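Local coordinates for protein MGS-M5 (PDB 4Q3N) that probably catalyses the NAD-dependent interconversion of L-lactate and pyruvate, at residues 2-7 against 26-31; 16-21 against 237-242; 159-164 against 199-204. One frame throughout, in Å; residues are numbered along the deposited sequence. Where two conformers were deposited one is given.

Interaction 1: residues 2-7 against 26-31; sequences RNSKVV and GTVEEL. With ACT (acetate ion), chain G.
Residues 2-7 and 26-31 come together as the starts of two parallel strands, Lys-5 pairing with Glu-30 and Val-6 with Leu-31. Glu-30 bonds to the neighbouring strand through both its backbone groups: its N gives a hydrogen bond to Ser-4 O (3.0 Å), lying nearly along the C=O axis, and its O takes a straighter one from Val-6 N (168°), in the carbonyl plane. Just before the pairing begins, the side chain of Ser-4 adds a bond to the backbone of 26-31. With OG anti to the backbone N (chi1 -162°), the hydroxyl accepts an almost linear bond from Glu-29 N, OG to N 2.9 Å, and donates to OXT of a bound acetate, which Arg-57 also holds. Asn-3 OD1 closes an Asx turn by accepting from Lys-5 N (2.8 Å). On one sheet face the CG of Lys-5 crosses obliquely over Glu-30 CB at 3.9 Å; the extended lysine then runs on to a salt bridge with Asp-71. On the other face Val-6 CG2 meets Val-28 CG1 at 4.0 Å, the two valines crossing at about a right angle. Glu-29 turns its carboxylate to Arg-2 of the second subunit. Strand 5-9 opens and strand 30-34 closes the first beta-alpha-beta unit of the Rossmann fold, and their entry is fixed by polar bonds from Ser-4 and Asn-3, with Ser-4 OG donating to an anion probably from the crystallisation liquor.

Interaction 2: residues 16-21 against 237-242; sequences MSYAYA and ALVRIT
Helix 13-25, the first helix of the Rossmann domain, here meets helix 232-246 of the C-terminal domain, the short segments crossing at -56° with their axes 9.1 Å apart. Tyr-18 carries the contact. Its CG stands anti to the backbone N (chi1 167°), which sends the ring across to the other helix, where CD1 lies 3.4 Å from Leu-238 CB and the two side chains cross at about a right angle. The backbone of Val-239 sits at the ring edge, its CA in the ring plane. At the tip, Tyr-18 OH donates to Thr-242 OG1 (2.7 Å), and that hydroxyl in turn donates to Leu-238 O, one turn back, at an OG1 to O distance of 2.7 Å. Leu-238 O thus accepts both the helical N-H and the hydroxyl of Thr-242, and the relay gives the buried phenol a partner. The glycine pattern Gly-10, Gly-12, Gly-15 runs from the turn after strand 5-9 into the start of helix 13-25, consistent with dinucleotide binding, so the interface ties this probable NAD-binding element to the C-terminal domain. Beside the ring, Val-239 CG2 fits between Tyr-18 CD1 and the methyl of Ala-21, with CG2 to Ala-21 CB at 3.6 Å. A leucine here in place of Tyr-18, lacking the phenol OH that donates to Thr-242 OG1, would probably loosen the tie between the two helices. The Tyr-18 side chain also touches Leu-74 and Val-76 of the parallel sheet.

Interaction 3: residues 159-164 against 199-204; sequences QYIHID and DSMDEI. With NA (sodium ion), chain B.
The end of helix 147-161, where the chain turns out through His-162 with positive phi, packs against a type I beta turn, Met-201 to Ile-204, that follows helix 194-200; Ile-161 and Glu-203 are the nearest pair, CA to CA 5.6 Å. Ile-161 holds the centre. Its CG1 takes the crowded position between the backbone N and the carbonyl carbon (chi1 58°), while CG2 reaches the turn and touches both of its ends, Met-201 SD at 3.8 Å and Ile-204 CG2 at 3.7 Å. The methionine crosses the isoleucine at about a right angle and bends at chi3 (84°), bringing its CE near Ile-161 O. Alongside, Ile-204 CD1 packs on Tyr-160 CB, and the tyrosine ring presents its edge to Glu-203 O, which lies in the ring plane 3.5 Å from CD2. The ring's far end reaches helix 206-227, where OH makes a weak hydrogen bond to His-211. Glu-203 CB comes down on Tyr-160 O at 3.2 Å, and the same carbonyl oxygen lies over one face of the His-162 ring. Bent at chi2 (83°), Glu-203 meets the histidine through a water: this donates to Glu-203 OE2 and also hydrogen-bonds to His-162 ND1, at the ring edge. The carboxylate, near but not touching the imidazole, might modestly favour a protonated His-162. The turn's own Ile-204 N to Met-201 O bond is weak; the carbonyls of both end residues also bind sodium, Met-201 O at 2.5 Å and Ile-204 O at 2.3 Å. Ile-198 O and three waters complete this main-chain cation site, in which backbone carbonyls spaced three residues apart, from the helix end through the turn, hold the metal.

In the fold
Interactions 1 and 2 are neighbours, their centres 12 Å apart. Interaction 1 pairs the two strands of the beta-alpha-beta unit 5-9, 13-25, 30-34, and interaction 2 sets its helix against helix 232-246. Their segments alternate along the chain, and Tyr-18 and Val-6 touch, as do Thr-27 and Val-239, so strand pairing and helix crossing form one continuous packed region. Interaction 3 belongs to the C-terminal domain, about 30 Å from interaction 2 and 39 Å from interaction 1 between centres, and touches neither. In sequence it falls between the two halves of interaction 2. The first two thus join the probable nucleotide-binding sheet to the C-terminal domain, while the third lies apart, on that domain's sodium-bound turn.

Interaction 1: residues 2-7 against 26-31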
loop_
_atom_site.group_PDB
_atom_site.type_symbol
_atom_site.label_atom_id
_atom_site.label_comp_id
_atom_site.label_asym_id
_atom_site.label_seq_id
_atom_site.Cartn_x
_atom_site.Cartn_y
_atom_site.Cartn_z
ATOM N N ARG A 2 -18.303 10.614 5.056
ATOM C CA ARG A 2 -17.734 9.791 4.041
ATOM C C ARG A 2 -18.464 8.440 4.103
ATOM O O ARG A 2 -19.085 8.073 5.110
ATOM C CB ARG A 2 -16.208 9.656 4.233
ATOM C CG ARG A 2 -15.450 10.979 4.053
ATOM C CD ARG A 2 -15.285 11.406 2.557
ATOM N NE ARG A 2 -14.412 12.577 2.438
ATOM C CZ ARG A 2 -14.823 13.827 2.642
ATOM N NH1 ARG A 2 -16.101 14.063 2.909
ATOM N NH2 ARG A 2 -13.975 14.856 2.562
ATOM N N ASN A 3 -18.456 7.752 2.989
ATOM C CA ASN A 3 -19.150 6.494 2.898
ATOM C C ASN A 3 -18.044 5.500 2.659
ATOM O O ASN A 3 -16.985 5.933 2.193
ATOM C CB ASN A 3 -20.177 6.522 1.761
ATOM C CG ASN A 3 -21.012 5.296 1.739
ATOM O OD1 ASN A 3 -20.565 4.268 1.280
ATOM N ND2 ASN A 3 -22.224 5.379 2.271
ATOM N N SER A 4 -18.194 4.216 3.024
ATOM C CA SER A 4 -17.229 3.232 2.506
ATOM C C SER A 4 -17.887 1.888 2.182
ATOM O O SER A 4 -17.396 0.841 2.548
ATOM C CB SER A 4 -16.016 3.016 3.455
ATOM O OG SER A 4 -14.876 2.382 2.755
ATOM N N LYS A 5 -18.964 1.953 1.401
ATOM C CA LYS A 5 -19.699 0.745 1.006
ATOM C C LYS A 5 -20.022 0.720 -0.471
ATOM O O LYS A 5 -20.604 1.683 -1.002
ATOM C CB LYS A 5 -21.020 0.679 1.789
ATOM C CG LYS A 5 -21.803 -0.615 1.530
ATOM C CD LYS A 5 -23.011 -0.511 2.461
ATOM C CE LYS A 5 -24.003 -1.631 2.168
ATOM N NZ LYS A 5 -25.180 -1.569 3.135
ATOM N N VAL A 6 -19.677 -0.385 -1.111
ATOM C CA VAL A 6 -19.963 -0.572 -2.516
ATOM C C VAL A 6 -20.849 -1.800 -2.682
ATOM O O VAL A 6 -20.630 -2.818 -2.023
ATOM C CB VAL A 6 -18.664 -0.758 -3.331
ATOM C CG1 VAL A 6 -19.002 -1.178 -4.783
ATOM C CG2 VAL A 6 -17.818 0.543 -3.296
ATOM N N VAL A 7 -21.864 -1.699 -3.548
ATOM C CA VAL A 7 -22.650 -2.869 -3.908
ATOM C C VAL A 7 -22.301 -3.235 -5.369
ATOM O O VAL A 7 -22.223 -2.347 -6.243
ATOM C CB VAL A 7 -24.194 -2.585 -3.762
ATOM C CG1 VAL A 7 -25.015 -3.802 -4.309
ATOM C CG2 VAL A 7 -24.538 -2.238 -2.307
ATOM N N GLY A 26 -7.489 -3.191 -0.971
ATOM C CA GLY A 26 -8.120 -2.533 0.195
ATOM C C GLY A 26 -8.831 -1.216 -0.134
ATOM O O GLY A 26 -8.742 -0.230 0.598
ATOM N N THR A 27 -9.558 -1.167 -1.247
ATOM C CA THR A 27 -10.205 0.078 -1.711
ATOM C C THR A 27 -11.268 0.638 -0.800
ATOM O O THR A 27 -11.311 1.856 -0.528
ATOM C CB THR A 27 -10.875 -0.175 -3.094
ATOM O OG1 THR A 27 -9.861 -0.750 -3.909
ATOM C CG2 THR A 27 -11.339 1.168 -3.703
ATOM N N VAL A 28 -12.115 -0.253 -0.292
ATOM C CA VAL A 28 -13.168 0.213 0.628
ATOM C C VAL A 28 -13.282 -0.793 1.759
ATOM O O VAL A 28 -12.743 -1.886 1.645
ATOM C CB VAL A 28 -14.561 0.344 -0.081
ATOM C CG1 VAL A 28 -14.501 1.350 -1.212
ATOM C CG2 VAL A 28 -15.026 -1.060 -0.615
ATOM N N GLU A 29 -14.022 -0.420 2.803
ATOM C CA GLU A 29 -14.304 -1.291 3.926
ATOM C C GLU A 29 -15.379 -2.380 3.617
ATOM O O GLU A 29 -15.237 -3.535 4.027
ATOM C CB GLU A 29 -14.809 -0.465 5.100
ATOM C CG GLU A 29 -15.090 -1.337 6.350
ATOM C CD GLU A 29 -15.539 -0.542 7.562
ATOM O OE1 GLU A 29 -15.150 0.660 7.695
ATOM O OE2 GLU A 29 -16.254 -1.125 8.418
ATOM N N GLU A 30 -16.484 -1.986 2.960
ATOM C CA GLU A 30 -17.676 -2.870 2.900
ATOM C C GLU A 30 -18.098 -3.165 1.477
ATOM O O GLU A 30 -18.245 -2.245 0.682
ATOM C CB GLU A 30 -18.871 -2.220 3.612
ATOM C CG GLU A 30 -18.674 -1.777 5.009
ATOM C CD GLU A 30 -20.003 -1.265 5.578
ATOM O OE1 GLU A 30 -20.186 -0.026 5.613
ATOM O OE2 GLU A 30 -20.879 -2.107 5.900
ATOM N N LEU A 31 -18.356 -4.435 1.192
ATOM C CA LEU A 31 -18.709 -4.890 -0.140
ATOM C C LEU A 31 -19.965 -5.757 -0.037
ATOM O O LEU A 31 -20.013 -6.634 0.834
ATOM C CB LEU A 31 -17.542 -5.688 -0.698
ATOM C CG LEU A 31 -17.513 -6.260 -2.087
ATOM C CD1 LEU A 31 -17.684 -5.103 -3.032
ATOM C CD2 LEU A 31 -16.186 -7.011 -2.313
HETATM C C ACT G . -11.545 4.657 1.996
HETATM O O ACT G . -10.406 4.183 2.259
HETATM O OXT ACT G . -12.540 4.173 2.604
HETATM C CH3 ACT G . -11.695 5.755 0.990
#

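Interaction 2: residues 16-21 against 237-242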
loop_
_atom_site.group_PDB
_atom_site.type_symbol
_atom_site.label_atom_id
_atom_site.label_comp_id
_atom_site.label_asym_id
_atom_site.label_seq_id
_atom_site.Cartn_x
_atom_site.Cartn_y
_atom_site.Cartn_z
ATOM N N MET A 16 -16.805 -9.753 -10.427
ATOM C CA MET A 16 -16.018 -10.412 -9.389
ATOM C C MET A 16 -14.505 -10.063 -9.522
ATOM O O MET A 16 -13.810 -10.049 -8.533
ATOM C CB MET A 16 -16.214 -11.935 -9.398
ATOM C CG MET A 16 -17.634 -12.346 -8.898
ATOM S SD MET A 16 -18.009 -11.666 -7.273
ATOM C CE MET A 16 -16.564 -12.141 -6.248
ATOM N N SER A 17 -14.018 -9.827 -10.728
ATOM C CA SER A 17 -12.637 -9.372 -10.893
ATOM C C SER A 17 -12.507 -7.991 -10.243
ATOM O O SER A 17 -11.564 -7.698 -9.511
ATOM C CB SER A 17 -12.281 -9.334 -12.375
ATOM O OG SER A 17 -12.166 -10.672 -12.860
ATOM N N TYR A 18 -13.521 -7.170 -10.447
ATOM C CA TYR A 18 -13.592 -5.880 -9.770
ATOM C C TYR A 18 -13.575 -6.048 -8.230
ATOM O O TYR A 18 -12.737 -5.433 -7.519
ATOM C CB TYR A 18 -14.867 -5.149 -10.217
ATOM C CG TYR A 18 -15.240 -3.937 -9.357
ATOM C CD1 TYR A 18 -14.340 -2.891 -9.136
ATOM C CD2 TYR A 18 -16.501 -3.839 -8.798
ATOM C CE1 TYR A 18 -14.713 -1.742 -8.344
ATOM C CE2 TYR A 18 -16.904 -2.699 -8.034
ATOM C CZ TYR A 18 -15.998 -1.658 -7.825
ATOM O OH TYR A 18 -16.384 -0.565 -7.073
ATOM N N ALA A 19 -14.460 -6.887 -7.703
ATOM C CA ALA A 19 -14.505 -7.114 -6.271
ATOM C C ALA A 19 -13.149 -7.658 -5.744
ATOM O O ALA A 19 -12.640 -7.156 -4.733
ATOM C CB ALA A 19 -15.626 -8.067 -5.911
ATOM N N TYR A 20 -12.565 -8.628 -6.451
ATOM C CA TYR A 20 -11.329 -9.225 -5.951
ATOM C C TYR A 20 -10.218 -8.189 -5.972
ATOM O O TYR A 20 -9.355 -8.179 -5.092
ATOM C CB TYR A 20 -10.911 -10.386 -6.808
ATOM C CG TYR A 20 -9.812 -11.302 -6.278
ATOM C CD1 TYR A 20 -9.873 -11.872 -4.987
ATOM C CD2 TYR A 20 -8.814 -11.704 -7.119
ATOM C CE1 TYR A 20 -8.904 -12.809 -4.595
ATOM C CE2 TYR A 20 -7.853 -12.642 -6.737
ATOM C CZ TYR A 20 -7.933 -13.189 -5.492
ATOM O OH TYR A 20 -6.984 -14.132 -5.203
ATOM N N ALA A 21 -10.176 -7.392 -7.031
ATOM C CA ALA A 21 -9.141 -6.354 -7.119
ATOM C C ALA A 21 -9.281 -5.371 -5.954
ATOM O O ALA A 21 -8.258 -4.959 -5.346
ATOM C CB ALA A 21 -9.201 -5.619 -8.518
ATOM N N ALA A 237 -9.787 -0.981 -13.935
ATOM C CA ALA A 237 -10.325 0.321 -14.329
ATOM C C ALA A 237 -11.448 0.702 -13.347
ATOM O O ALA A 237 -11.511 1.845 -12.885
ATOM C CB ALA A 237 -10.902 0.265 -15.806
ATOM N N LEU A 238 -12.359 -0.250 -13.058
ATOM C CA LEU A 238 -13.459 0.036 -12.128
ATOM C C LEU A 238 -12.928 0.367 -10.704
ATOM O O LEU A 238 -13.492 1.223 -9.984
ATOM C CB LEU A 238 -14.441 -1.141 -12.038
ATOM C CG LEU A 238 -15.216 -1.420 -13.348
ATOM C CD1 LEU A 238 -15.957 -2.804 -13.354
ATOM C CD2 LEU A 238 -16.194 -0.237 -13.652
ATOM N N VAL A 239 -11.882 -0.338 -10.292
ATOM C CA VAL A 239 -11.257 -0.002 -9.002
ATOM C C VAL A 239 -10.772 1.439 -9.008
ATOM O O VAL A 239 -10.986 2.215 -8.044
ATOM C CB VAL A 239 -10.088 -0.946 -8.678
ATOM C CG1 VAL A 239 -9.338 -0.395 -7.399
ATOM C CG2 VAL A 239 -10.665 -2.338 -8.449
ATOM N N ARG A 240 -10.140 1.831 -10.107
ATOM C CA ARG A 240 -9.552 3.169 -10.150
ATOM C C ARG A 240 -10.613 4.229 -10.101
ATOM O O ARG A 240 -10.434 5.276 -9.448
ATOM C CB ARG A 240 -8.715 3.362 -11.411
ATOM C CG ARG A 240 -7.835 4.635 -11.363
ATOM C CD ARG A 240 -6.761 4.505 -10.181
ATOM N NE ARG A 240 -6.094 5.769 -9.867
ATOM C CZ ARG A 240 -6.616 6.772 -9.160
ATOM N NH1 ARG A 240 -7.877 6.731 -8.732
ATOM N NH2 ARG A 240 -5.875 7.852 -8.915
ATOM N N ILE A 241 -11.722 3.988 -10.803
ATOM C CA ILE A 241 -12.854 4.931 -10.765
ATOM C C ILE A 241 -13.398 5.009 -9.341
ATOM O O ILE A 241 -13.625 6.088 -8.799
ATOM C CB ILE A 241 -13.969 4.522 -11.746
ATOM C CG1 ILE A 241 -13.453 4.675 -13.204
ATOM C CG2 ILE A 241 -15.221 5.359 -11.514
ATOM C CD1 ILE A 241 -14.277 3.836 -14.280
ATOM N N THR A 242 -13.553 3.848 -8.720
ATOM C CA THR A 242 -14.052 3.774 -7.343
ATOM C C THR A 242 -13.140 4.558 -6.376
ATOM O O THR A 242 -13.604 5.266 -5.467
ATOM C CB THR A 242 -14.158 2.297 -6.907
ATOM O OG1 THR A 242 -15.046 1.615 -7.838
ATOM C CG2 THR A 242 -14.720 2.195 -5.480
#

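Interaction 3: residues 159-164 against 199-204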
loop_
_atom_site.group_PDB
_atom_site.type_symbol
_atom_site.label_atom_id
_atom_site.label_comp_id
_atom_site.label_asym_id
_atom_site.label_seq_id
_atom_site.Cartn_x
_atom_site.Cartn_y
_atom_site.Cartn_z
ATOM N N GLN A 159 5.256 0.357 -24.384
ATOM C CA GLN A 159 6.072 -0.672 -24.970
ATOM C C GLN A 159 6.974 -0.153 -26.101
ATOM O O GLN A 159 7.998 -0.777 -26.391
ATOM C CB GLN A 159 5.183 -1.856 -25.492
ATOM C CG GLN A 159 4.427 -2.562 -24.384
ATOM C CD GLN A 159 5.292 -2.927 -23.190
ATOM O OE1 GLN A 159 5.953 -3.952 -23.208
ATOM N NE2 GLN A 159 5.265 -2.095 -22.123
ATOM N N TYR A 160 6.584 0.915 -26.791
ATOM C CA TYR A 160 7.491 1.516 -27.793
ATOM C C TYR A 160 8.624 2.330 -27.116
ATOM O O TYR A 160 9.798 2.207 -27.456
ATOM C CB TYR A 160 6.734 2.470 -28.754
ATOM C CG TYR A 160 5.982 1.686 -29.806
ATOM C CD1 TYR A 160 4.753 1.132 -29.509
ATOM C CD2 TYR A 160 6.527 1.482 -31.083
ATOM C CE1 TYR A 160 4.056 0.366 -30.458
ATOM C CE2 TYR A 160 5.843 0.687 -32.030
ATOM C CZ TYR A 160 4.602 0.163 -31.699
ATOM O OH TYR A 160 3.871 -0.586 -32.606
ATOM N N ILE A 161 8.252 3.178 -26.176
ATOM C CA ILE A 161 9.227 4.171 -25.687
ATOM C C ILE A 161 9.872 3.796 -24.360
ATOM O O ILE A 161 10.751 4.524 -23.873
ATOM C CB ILE A 161 8.570 5.554 -25.552
ATOM C CG1 ILE A 161 7.369 5.497 -24.598
ATOM C CG2 ILE A 161 8.048 6.023 -26.936
ATOM C CD1 ILE A 161 6.826 6.887 -24.217
ATOM N N HIS A 162 9.469 2.659 -23.804
ATOM C CA HIS A 162 10.073 2.120 -22.570
ATOM C C HIS A 162 10.042 3.178 -21.442
ATOM O O HIS A 162 11.068 3.438 -20.792
ATOM C CB HIS A 162 11.508 1.666 -22.841
ATOM C CG HIS A 162 11.600 0.730 -24.009
ATOM N ND1 HIS A 162 12.343 1.011 -25.138
ATOM C CD2 HIS A 162 10.973 -0.449 -24.250
ATOM C CE1 HIS A 162 12.205 0.017 -26.007
ATOM N NE2 HIS A 162 11.377 -0.878 -25.492
ATOM N N ILE A 163 8.864 3.755 -21.250
ATOM C CA ILE A 163 8.567 4.706 -20.138
ATOM C C ILE A 163 7.391 4.100 -19.331
ATOM O O ILE A 163 6.466 3.531 -19.929
ATOM C CB ILE A 163 8.153 6.114 -20.690
ATOM C CG1 ILE A 163 9.284 6.743 -21.513
ATOM C CG2 ILE A 163 7.618 7.092 -19.523
ATOM C CD1 ILE A 163 10.533 7.025 -20.693
ATOM N N ASP A 164 7.455 4.153 -18.002
ATOM C CA ASP A 164 6.342 3.806 -17.116
ATOM C C ASP A 164 5.013 4.250 -17.755
ATOM O O ASP A 164 4.844 5.427 -18.086
ATOM C CB ASP A 164 6.589 4.507 -15.761
ATOM C CG ASP A 164 5.633 4.057 -14.646
ATOM O OD1 ASP A 164 4.507 3.562 -14.952
ATOM O OD2 ASP A 164 6.007 4.248 -13.439
ATOM N N ASP A 199 9.495 13.068 -32.541
ATOM C CA ASP A 199 10.681 13.666 -33.176
ATOM C C ASP A 199 11.974 13.285 -32.489
ATOM O O ASP A 199 13.008 13.224 -33.121
ATOM C CB ASP A 199 10.584 15.192 -33.216
ATOM C CG ASP A 199 9.593 15.683 -34.248
ATOM O OD1 ASP A 199 9.235 14.897 -35.160
ATOM O OD2 ASP A 199 9.168 16.849 -34.135
ATOM N N SER A 200 11.920 13.061 -31.184
ATOM C CA SER A 200 13.134 12.843 -30.373
ATOM C C SER A 200 13.631 11.414 -30.368
ATOM O O SER A 200 14.825 11.150 -30.355
ATOM C CB SER A 200 12.848 13.233 -28.911
ATOM O OG SER A 200 12.930 14.623 -28.799
ATOM N N MET A 201 12.676 10.497 -30.282
ATOM C CA MET A 201 12.944 9.099 -30.057
ATOM C C MET A 201 12.830 8.291 -31.347
ATOM O O MET A 201 11.763 8.249 -31.957
ATOM C CB MET A 201 11.951 8.529 -29.010
ATOM C CG MET A 201 11.996 9.305 -27.655
ATOM S SD MET A 201 11.115 8.300 -26.458
ATOM C CE MET A 201 12.491 7.212 -26.031
ATOM N N ASP A 202 13.895 7.598 -31.700
ATOM C CA ASP A 202 13.838 6.627 -32.802
ATOM C C ASP A 202 12.875 5.497 -32.522
ATOM O O ASP A 202 12.425 4.849 -33.460
ATOM C CB ASP A 202 15.207 6.058 -33.060
ATOM C CG ASP A 202 16.127 7.082 -33.724
ATOM O OD1 ASP A 202 15.590 7.997 -34.388
ATOM O OD2 ASP A 202 17.365 6.997 -33.564
ATOM N N GLU A 203 12.562 5.290 -31.236
ATOM C CA GLU A 203 11.666 4.226 -30.771
ATOM C C GLU A 203 10.210 4.342 -31.241
ATOM O O GLU A 203 9.472 3.377 -31.165
ATOM C CB GLU A 203 11.656 4.178 -29.235
ATOM C CG GLU A 203 12.934 3.614 -28.613
ATOM C CD GLU A 203 14.087 4.643 -28.468
ATOM O OE1 GLU A 203 13.979 5.794 -28.950
ATOM O OE2 GLU A 203 15.116 4.276 -27.866
ATOM N N ILE A 204 9.759 5.529 -31.638
ATOM C CA ILE A 204 8.347 5.691 -31.995
ATOM C C ILE A 204 8.206 6.663 -33.175
ATOM O O ILE A 204 8.861 7.702 -33.239
ATOM C CB ILE A 204 7.482 6.133 -30.793
ATOM C CG1 ILE A 204 5.991 5.989 -31.111
ATOM C CG2 ILE A 204 7.855 7.559 -30.276
ATOM C CD1 ILE A 204 5.102 5.870 -29.820
HETATM NA NA NA B . 10.596 8.914 -34.026
HETATM O O HOH W 1 14.259 3.483 -25.167
HETATM O O HOH W 2 13.040 9.861 -34.607
HETATM O O HOH W 3 11.172 7.057 -35.481
HETATM O O HOH W 4 10.011 9.687 -36.154
#